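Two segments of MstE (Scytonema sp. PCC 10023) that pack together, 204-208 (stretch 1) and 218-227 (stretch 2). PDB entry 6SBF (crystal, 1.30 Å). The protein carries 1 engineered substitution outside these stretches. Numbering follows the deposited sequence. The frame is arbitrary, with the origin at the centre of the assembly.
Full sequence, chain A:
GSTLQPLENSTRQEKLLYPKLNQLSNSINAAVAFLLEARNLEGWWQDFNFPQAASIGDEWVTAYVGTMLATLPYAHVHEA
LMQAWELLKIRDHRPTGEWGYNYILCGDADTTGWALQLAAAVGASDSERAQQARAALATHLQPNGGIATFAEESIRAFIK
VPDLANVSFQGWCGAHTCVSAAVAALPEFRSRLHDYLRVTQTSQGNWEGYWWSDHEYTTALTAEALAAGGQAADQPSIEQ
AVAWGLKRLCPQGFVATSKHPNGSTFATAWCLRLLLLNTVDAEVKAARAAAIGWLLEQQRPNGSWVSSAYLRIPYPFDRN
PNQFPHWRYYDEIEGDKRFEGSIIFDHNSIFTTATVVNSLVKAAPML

Stretch 1 (204-208) QGNWE
Stretch 2, residues 218-227: TTALTAEALA

Trp 207 of an irregular loop lies against one side of a helix, and the two stretches together bury 334 Å². Residues 218-227 are helical throughout, within a helix that extends beyond both ends; the loop, 204-208, has no regular structure and runs extended at Trp 207 (phi/psi -117/160) and Glu 208 (-118/137). Register is set by Trp 207 and Thr 219, whose CA atoms are 4.9 Å apart. Trp 207 gives up the most surface, 126 Å². Its CA-to-CB bond points toward the helix, and chi1 of -75° (m) with chi2 of -101° lays the indole along Thr 219, Thr 222, Ala 223 and Leu 226. The methyl CG2 of Thr 222 sits over one ring face, 3.5 Å from the centroid of the six-membered ring of Trp 207 and 18° off its normal, a CH-pi contact. Chi1 of -58° (m) gives Thr 222 two roles: CG2 meets the indole, while OG1 donates to Thr 218 O at 2.8 Å, satisfying the hydroxyl within the helix. Farther along, Trp 207 CH2 meets Leu 226 CD1 at 3.9 Å, an apolar contact; Leu 226 is m,t. Thr 219 buries 67 Å² and supplies the polar link: Trp 207 N donates to Thr 219 OG1 at 2.9 Å, with a nearly straight angle of 167°. Its CA-to-CB bond points sideways, and chi1 of -60° (m) brings OG1 to the loop backbone while CG2 lies 4.0 Å from Trp 207 CE3. Thr 218, also m, has its CA-to-CB bond toward the loop and packs CG2 3.7 Å from Trp 207 CB. Asn 206 (chi1 69°, p) makes a weak hydrogen bond from ND2 to Trp 207 O at 3.1 Å. Before it, Gly 205 adopts phi/psi 101/-11, where a CB would jam against the preceding carbonyl O, so glycine suits these backbone angles.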

# COMPACT_ATOMS: atom_id res chain seq x y z
N GLN A 204 -10.68 -12.15 14.51
CA GLN A 204 -9.79 -11.35 15.38
C GLN A 204 -9.90 -9.84 15.05
O GLN A 204 -9.30 -9.02 15.78
CB GLN A 204 -8.35 -11.81 15.30
CG GLN A 204 -8.18 -13.21 15.85
CD GLN A 204 -8.56 -14.28 14.86
OE1 GLN A 204 -8.63 -14.06 13.65
NE2 GLN A 204 -8.71 -15.49 15.36
N GLY A 205 -10.64 -9.48 14.00
CA GLY A 205 -10.83 -8.05 13.66
C GLY A 205 -9.98 -7.54 12.53
O GLY A 205 -10.22 -6.42 12.04
N ASN A 206 -9.02 -8.31 12.09
CA ASN A 206 -8.15 -7.90 10.97
C ASN A 206 -8.67 -8.45 9.64
O ASN A 206 -9.56 -9.27 9.58
CB ASN A 206 -6.71 -8.31 11.22
CG ASN A 206 -6.49 -9.83 11.18
OD1 ASN A 206 -7.06 -10.53 12.01
ND2 ASN A 206 -5.72 -10.29 10.19
N TRP A 207 -8.00 -8.02 8.58
CA TRP A 207 -8.09 -8.63 7.25
C TRP A 207 -6.71 -9.17 6.90
O TRP A 207 -5.70 -8.75 7.50
CB TRP A 207 -8.55 -7.59 6.21
CG TRP A 207 -10.01 -7.25 6.29
CD1 TRP A 207 -10.97 -7.75 5.47
CD2 TRP A 207 -10.66 -6.31 7.17
NE1 TRP A 207 -12.19 -7.23 5.79
CE2 TRP A 207 -12.03 -6.32 6.82
CE3 TRP A 207 -10.23 -5.46 8.18
CZ2 TRP A 207 -12.98 -5.54 7.49
CZ3 TRP A 207 -11.15 -4.65 8.83
CH2 TRP A 207 -12.51 -4.71 8.49
N GLU A 208 -6.73 -10.09 5.96
CA GLU A 208 -5.52 -10.68 5.39
C GLU A 208 -5.48 -10.36 3.89
O GLU A 208 -6.51 -10.49 3.22
CB GLU A 208 -5.51 -12.20 5.61
CG GLU A 208 -5.59 -12.63 7.07
CD GLU A 208 -5.67 -14.14 7.25
OE1 GLU A 208 -5.95 -14.83 6.27
OE2 GLU A 208 -5.58 -14.58 8.38
N THR A 218 -3.63 -4.37 4.63
CA THR A 218 -5.01 -4.64 4.19
C THR A 218 -5.96 -4.15 5.27
O THR A 218 -7.06 -3.65 4.94
CB THR A 218 -5.21 -6.10 3.80
OG1 THR A 218 -4.29 -6.44 2.77
CG2 THR A 218 -6.60 -6.40 3.30
N THR A 219 -5.62 -4.37 6.53
CA THR A 219 -6.53 -4.03 7.63
C THR A 219 -6.73 -2.50 7.66
O THR A 219 -7.86 -2.03 7.79
CB THR A 219 -6.00 -4.57 8.95
OG1 THR A 219 -5.91 -6.01 8.85
CG2 THR A 219 -6.92 -4.21 10.11
N ALA A 220 -5.65 -1.74 7.60
CA ALA A 220 -5.76 -0.25 7.64
C ALA A 220 -6.58 0.21 6.43
O ALA A 220 -7.48 1.03 6.58
CB ALA A 220 -4.39 0.36 7.60
N LEU A 221 -6.25 -0.27 5.22
CA LEU A 221 -6.96 0.21 4.03
C LEU A 221 -8.43 -0.13 4.11
O LEU A 221 -9.29 0.65 3.70
CB LEU A 221 -6.31 -0.35 2.78
CG LEU A 221 -4.98 0.27 2.38
CD1 LEU A 221 -4.31 -0.53 1.33
CD2 LEU A 221 -5.15 1.73 1.96
N THR A 222 -8.77 -1.33 4.57
CA THR A 222 -10.18 -1.75 4.63
C THR A 222 -10.93 -0.89 5.66
O THR A 222 -12.04 -0.38 5.35
CB THR A 222 -10.33 -3.24 4.94
OG1 THR A 222 -9.66 -4.03 3.95
CG2 THR A 222 -11.79 -3.59 4.95
N ALA A 223 -10.36 -0.75 6.85
CA ALA A 223 -11.02 0.05 7.89
C ALA A 223 -11.19 1.51 7.41
O ALA A 223 -12.22 2.14 7.70
CB ALA A 223 -10.25 -0.02 9.16
N GLU A 224 -10.18 2.03 6.71
CA GLU A 224 -10.29 3.41 6.18
C GLU A 224 -11.43 3.49 5.17
O GLU A 224 -12.18 4.51 5.16
CB GLU A 224 -8.98 3.80 5.51
CG GLU A 224 -7.86 4.17 6.45
CD GLU A 224 -6.50 4.39 5.79
OE1 GLU A 224 -6.37 4.13 4.54
OE2 GLU A 224 -5.58 4.81 6.52
N ALA A 225 -11.64 2.49 4.30
CA ALA A 225 -12.73 2.54 3.29
C ALA A 225 -14.06 2.49 4.02
O ALA A 225 -15.01 3.21 3.66
CB ALA A 225 -12.62 1.42 2.30
N LEU A 226 -14.18 1.63 5.02
CA LEU A 226 -15.43 1.57 5.81
C LEU A 226 -15.67 2.91 6.49
O LEU A 226 -16.83 3.38 6.54
CB LEU A 226 -15.36 0.40 6.81
CG LEU A 226 -15.30 -1.00 6.19
CD1 LEU A 226 -15.14 -2.02 7.31
CD2 LEU A 226 -16.50 -1.31 5.29
N ALA A 227 -14.65 3.50 7.08
CA ALA A 227 -14.79 4.79 7.76
C ALA A 227 -15.23 5.88 6.76
O ALA A 227 -16.12 6.67 7.07
CB ALA A 227 -13.53 5.22 8.43